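Local atomic coordinates of variant surface glycoprotein MITat 1.13 (Trypanosoma brucei, PDB entry 6Z8H), a protein that probably forms part of the dense surface coat of the parasite, whose antigenic switching among many variants helps it evade the host immune response. Residues A189-A202 / T243-L257. Numbering follows the deposited sequence.
Sequences AKLITHGHLDATCA and TNNKRAIHSNDADFL
Gly195 and Asn252 form a hydrogen-bonded antiparallel pair, Gly195 N reaching Asn252 O at 2.7 Å and Asn252 N returning to Gly195 O. Strands 194-202 and 247-253 run at 152° to each other. Beyond Leu197 the register shifts: Leu197 N donates to His250 O, yet Leu197 O accepts from Ile249 N, and Asp198 pairs with Ala248. The irregularity leaves the buried His250 N without a partner.

Among polar side chains, His196 ND1 donates to Ser251 OG at 2.7 Å, with the oxygen 5° from the ring plane. Ser251 OG is itself held by Lys233 O; His196 NE2 bonds Ser229 OG, so both ring nitrogens are engaged and the rotation of the imidazole is fixed. Near the start of 189-202, the extended Lys190 chain carries NZ to the syn side of Asp255 OD2, a 3.1 Å salt bridge, while Asp255 OD1 takes Gly258 N. A water bridges Lys190 O, Ile192 O and Leu257 N.

Among the apolar side chains, Ile249 CG1 sits between the backbone N and the carbonyl carbon (chi1 67°), directing CD1 onto Ala199 CB at 3.6 Å; Trp239 touches both residues. Ile192 CG2 meets the edge of the Phe256 ring in plane, 3.9 Å from CD2.

Within this chain 247-253 is an outermost strand of the five-stranded antiparallel sheet, and 194-202 lies between it and 221-229, where Thr193 and His194 form a classic bulge opposite Ser229. Asn252 and His250 bond Thr155 and Lys149 of the second subunit, whereas Ile192, Phe256 and Leu257 pack on helix 78-129.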
# COMPACT_ATOMS: atom_id res chain seq x y z
N ALA A 189 -21.26 4.35 4.37
CA ALA A 189 -22.40 5.12 3.88
C ALA A 189 -21.99 6.03 2.73
O ALA A 189 -20.88 6.56 2.68
CB ALA A 189 -23.02 5.95 5.01
N LYS A 190 -22.94 6.26 1.82
CA LYS A 190 -22.69 7.12 0.67
C LYS A 190 -22.83 8.60 1.03
O LYS A 190 -22.15 9.44 0.45
CB LYS A 190 -23.67 6.77 -0.45
CG LYS A 190 -23.10 5.93 -1.58
CD LYS A 190 -24.18 5.67 -2.62
CE LYS A 190 -23.59 5.49 -4.00
NZ LYS A 190 -24.52 4.78 -4.93
N LEU A 191 -23.67 8.89 2.02
CA LEU A 191 -23.89 10.23 2.56
C LEU A 191 -24.62 11.24 1.66
O LEU A 191 -25.64 11.80 2.05
CB LEU A 191 -22.60 10.86 3.09
CG LEU A 191 -21.81 9.96 4.06
CD1 LEU A 191 -20.51 10.65 4.39
CD2 LEU A 191 -22.59 9.69 5.34
N ILE A 192 -24.09 11.52 0.47
CA ILE A 192 -24.68 12.50 -0.45
C ILE A 192 -25.06 11.78 -1.73
O ILE A 192 -24.19 11.15 -2.38
CB ILE A 192 -23.72 13.68 -0.72
CG1 ILE A 192 -23.46 14.46 0.58
CG2 ILE A 192 -24.28 14.55 -1.81
CD1 ILE A 192 -22.43 15.58 0.44
N THR A 193 -26.35 11.82 -2.07
CA THR A 193 -26.85 11.37 -3.35
C THR A 193 -27.57 12.45 -4.17
O THR A 193 -27.79 12.24 -5.37
CB THR A 193 -27.84 10.20 -3.14
OG1 THR A 193 -28.85 10.58 -2.21
CG2 THR A 193 -27.13 9.02 -2.59
N HIS A 194 -27.93 13.58 -3.57
CA HIS A 194 -28.72 14.60 -4.24
C HIS A 194 -28.22 15.97 -3.84
O HIS A 194 -27.81 16.20 -2.70
CB HIS A 194 -30.21 14.48 -3.88
CG HIS A 194 -30.84 13.23 -4.40
ND1 HIS A 194 -30.77 12.04 -3.72
CD2 HIS A 194 -31.53 12.99 -5.54
CE1 HIS A 194 -31.40 11.11 -4.42
NE2 HIS A 194 -31.88 11.66 -5.52
N GLY A 195 -28.32 16.90 -4.79
CA GLY A 195 -28.13 18.30 -4.52
C GLY A 195 -29.50 18.95 -4.51
O GLY A 195 -30.39 18.52 -5.23
N HIS A 196 -29.67 19.99 -3.69
CA HIS A 196 -30.97 20.63 -3.46
C HIS A 196 -30.86 22.10 -3.76
O HIS A 196 -29.98 22.80 -3.23
CB HIS A 196 -31.40 20.43 -2.01
CG HIS A 196 -31.41 19.00 -1.59
ND1 HIS A 196 -32.14 18.04 -2.26
CD2 HIS A 196 -30.79 18.36 -0.57
CE1 HIS A 196 -31.94 16.86 -1.68
NE2 HIS A 196 -31.12 17.03 -0.66
N LEU A 197 -31.79 22.58 -4.56
CA LEU A 197 -31.93 24.00 -4.80
C LEU A 197 -32.84 24.52 -3.70
O LEU A 197 -34.03 24.16 -3.67
CB LEU A 197 -32.53 24.22 -6.18
CG LEU A 197 -33.02 25.64 -6.46
CD1 LEU A 197 -31.94 26.68 -6.24
CD2 LEU A 197 -33.57 25.71 -7.88
N ASP A 198 -32.26 25.22 -2.72
CA ASP A 198 -33.01 25.85 -1.63
C ASP A 198 -33.41 27.26 -2.05
O ASP A 198 -32.60 28.00 -2.62
CB ASP A 198 -32.19 25.92 -0.34
CG ASP A 198 -31.92 24.55 0.27
OD1 ASP A 198 -32.81 23.66 0.19
OD2 ASP A 198 -30.82 24.39 0.83
N ALA A 199 -34.66 27.63 -1.78
CA ALA A 199 -35.17 28.92 -2.21
C ALA A 199 -35.94 29.58 -1.10
O ALA A 199 -36.63 28.91 -0.32
CB ALA A 199 -36.04 28.77 -3.46
N THR A 200 -35.77 30.90 -0.99
CA THR A 200 -36.54 31.75 -0.09
C THR A 200 -36.86 33.05 -0.82
O THR A 200 -35.96 33.69 -1.37
CB THR A 200 -35.73 32.11 1.17
OG1 THR A 200 -35.14 30.92 1.73
CG2 THR A 200 -36.58 32.82 2.21
N CYS A 201 -38.14 33.45 -0.81
CA CYS A 201 -38.58 34.71 -1.40
C CYS A 201 -39.43 35.49 -0.42
O CYS A 201 -40.10 34.96 0.48
CB CYS A 201 -39.28 34.48 -2.74
SG CYS A 201 -39.70 35.99 -3.71
N ALA A 202 -39.35 36.78 -0.56
CA ALA A 202 -40.12 37.57 0.38
C ALA A 202 -40.35 38.89 -0.31
O ALA A 202 -39.37 39.59 -0.57
CB ALA A 202 -39.35 37.77 1.67
N THR A 243 -43.59 31.20 0.94
CA THR A 243 -42.33 31.46 0.18
C THR A 243 -41.26 32.08 1.03
O THR A 243 -40.10 31.71 0.81
CB THR A 243 -42.66 32.39 -0.98
OG1 THR A 243 -42.47 31.56 -2.10
CG2 THR A 243 -41.89 33.69 -0.92
N ASN A 244 -41.60 32.60 2.20
CA ASN A 244 -40.67 33.19 3.18
C ASN A 244 -40.09 32.14 4.14
O ASN A 244 -39.52 32.56 5.14
CB ASN A 244 -41.33 34.37 3.91
CG ASN A 244 -42.69 34.09 4.53
OD1 ASN A 244 -43.44 33.25 4.06
ND2 ASN A 244 -42.99 34.85 5.56
N ASN A 245 -40.22 30.86 3.83
CA ASN A 245 -39.52 29.81 4.55
C ASN A 245 -38.57 29.15 3.56
O ASN A 245 -38.91 28.89 2.40
CB ASN A 245 -40.48 28.79 5.14
CG ASN A 245 -41.59 29.44 5.92
OD1 ASN A 245 -41.49 29.65 7.14
ND2 ASN A 245 -42.66 29.75 5.23
N LYS A 246 -37.36 28.91 4.02
CA LYS A 246 -36.36 28.28 3.19
C LYS A 246 -36.74 26.82 2.97
O LYS A 246 -36.92 26.07 3.94
CB LYS A 246 -35.00 28.41 3.86
CG LYS A 246 -33.87 27.93 2.99
CD LYS A 246 -32.52 28.14 3.65
CE LYS A 246 -32.41 27.41 4.98
NZ LYS A 246 -31.02 27.44 5.54
N ARG A 247 -36.93 26.43 1.72
CA ARG A 247 -37.26 25.05 1.40
C ARG A 247 -36.50 24.56 0.17
O ARG A 247 -36.15 25.34 -0.72
CB ARG A 247 -38.77 24.89 1.14
CG ARG A 247 -39.64 25.27 2.33
CD ARG A 247 -39.44 24.31 3.45
NE ARG A 247 -40.35 24.46 4.59
CZ ARG A 247 -40.06 25.11 5.71
NH1 ARG A 247 -38.95 25.82 5.82
NH2 ARG A 247 -40.93 25.11 6.71
N ALA A 248 -36.29 23.25 0.12
CA ALA A 248 -35.65 22.61 -1.02
C ALA A 248 -36.72 22.38 -2.09
O ALA A 248 -37.59 21.52 -1.93
CB ALA A 248 -35.03 21.28 -0.61
N ILE A 249 -36.69 23.19 -3.16
CA ILE A 249 -37.76 23.17 -4.15
C ILE A 249 -37.44 22.33 -5.38
O ILE A 249 -38.32 22.14 -6.24
CB ILE A 249 -38.17 24.59 -4.58
CG1 ILE A 249 -37.04 25.30 -5.34
CG2 ILE A 249 -38.58 25.42 -3.36
CD1 ILE A 249 -37.48 26.65 -5.92
N HIS A 250 -36.21 21.84 -5.52
CA HIS A 250 -35.88 20.89 -6.58
C HIS A 250 -34.62 20.14 -6.16
O HIS A 250 -33.78 20.68 -5.43
CB HIS A 250 -35.63 21.58 -7.93
CG HIS A 250 -35.58 20.63 -9.09
ND1 HIS A 250 -36.70 20.22 -9.77
CD2 HIS A 250 -34.53 19.99 -9.67
CE1 HIS A 250 -36.36 19.36 -10.71
NE2 HIS A 250 -35.04 19.21 -10.68
N SER A 251 -34.50 18.90 -6.63
CA SER A 251 -33.34 18.09 -6.33
C SER A 251 -32.74 17.54 -7.62
O SER A 251 -33.45 17.24 -8.58
CB SER A 251 -33.70 16.91 -5.41
OG SER A 251 -33.96 17.35 -4.09
N ASN A 252 -31.41 17.42 -7.63
CA ASN A 252 -30.68 16.83 -8.74
C ASN A 252 -29.73 15.78 -8.22
O ASN A 252 -29.36 15.77 -7.04
CB ASN A 252 -29.89 17.89 -9.52
CG ASN A 252 -30.80 18.83 -10.28
OD1 ASN A 252 -31.47 18.43 -11.23
ND2 ASN A 252 -30.83 20.08 -9.87
N ASP A 253 -29.31 14.90 -9.12
CA ASP A 253 -28.48 13.78 -8.71
C ASP A 253 -27.05 14.24 -8.45
O ASP A 253 -26.47 14.98 -9.25
CB ASP A 253 -28.49 12.69 -9.77
CG ASP A 253 -29.81 11.96 -9.84
OD1 ASP A 253 -30.44 11.78 -8.78
OD2 ASP A 253 -30.22 11.58 -10.96
N ALA A 254 -26.48 13.80 -7.34
CA ALA A 254 -25.14 14.16 -6.90
C ALA A 254 -24.50 12.97 -6.19
O ALA A 254 -24.09 13.03 -5.03
CB ALA A 254 -25.18 15.40 -6.01
N ASP A 255 -24.40 11.88 -6.92
CA ASP A 255 -23.79 10.63 -6.38
C ASP A 255 -22.26 10.72 -6.50
O ASP A 255 -21.76 10.30 -7.53
CB ASP A 255 -24.34 9.43 -7.10
CG ASP A 255 -23.82 8.14 -6.52
OD1 ASP A 255 -23.08 8.22 -5.57
OD2 ASP A 255 -24.30 7.12 -6.90
N PHE A 256 -21.59 11.23 -5.48
CA PHE A 256 -20.15 11.43 -5.55
C PHE A 256 -19.38 10.12 -5.41
O PHE A 256 -18.45 9.86 -6.17
CB PHE A 256 -19.71 12.39 -4.45
CG PHE A 256 -20.05 13.84 -4.75
CD1 PHE A 256 -19.19 14.58 -5.52
CD2 PHE A 256 -21.22 14.45 -4.26
CE1 PHE A 256 -19.48 15.92 -5.83
CE2 PHE A 256 -21.49 15.79 -4.54
CZ PHE A 256 -20.62 16.51 -5.34
N LEU A 257 -19.77 9.29 -4.45
CA LEU A 257 -18.99 8.08 -4.17
C LEU A 257 -19.24 6.98 -5.18
O LEU A 257 -18.36 6.13 -5.40
CB LEU A 257 -19.32 7.55 -2.78
CG LEU A 257 -18.36 7.86 -1.63
CD1 LEU A 257 -18.95 7.43 -0.29
CD2 LEU A 257 -17.04 7.22 -1.87
O HOH W 1 -21.75 10.11 -2.54
O HOH W 2 -28.13 10.19 -6.90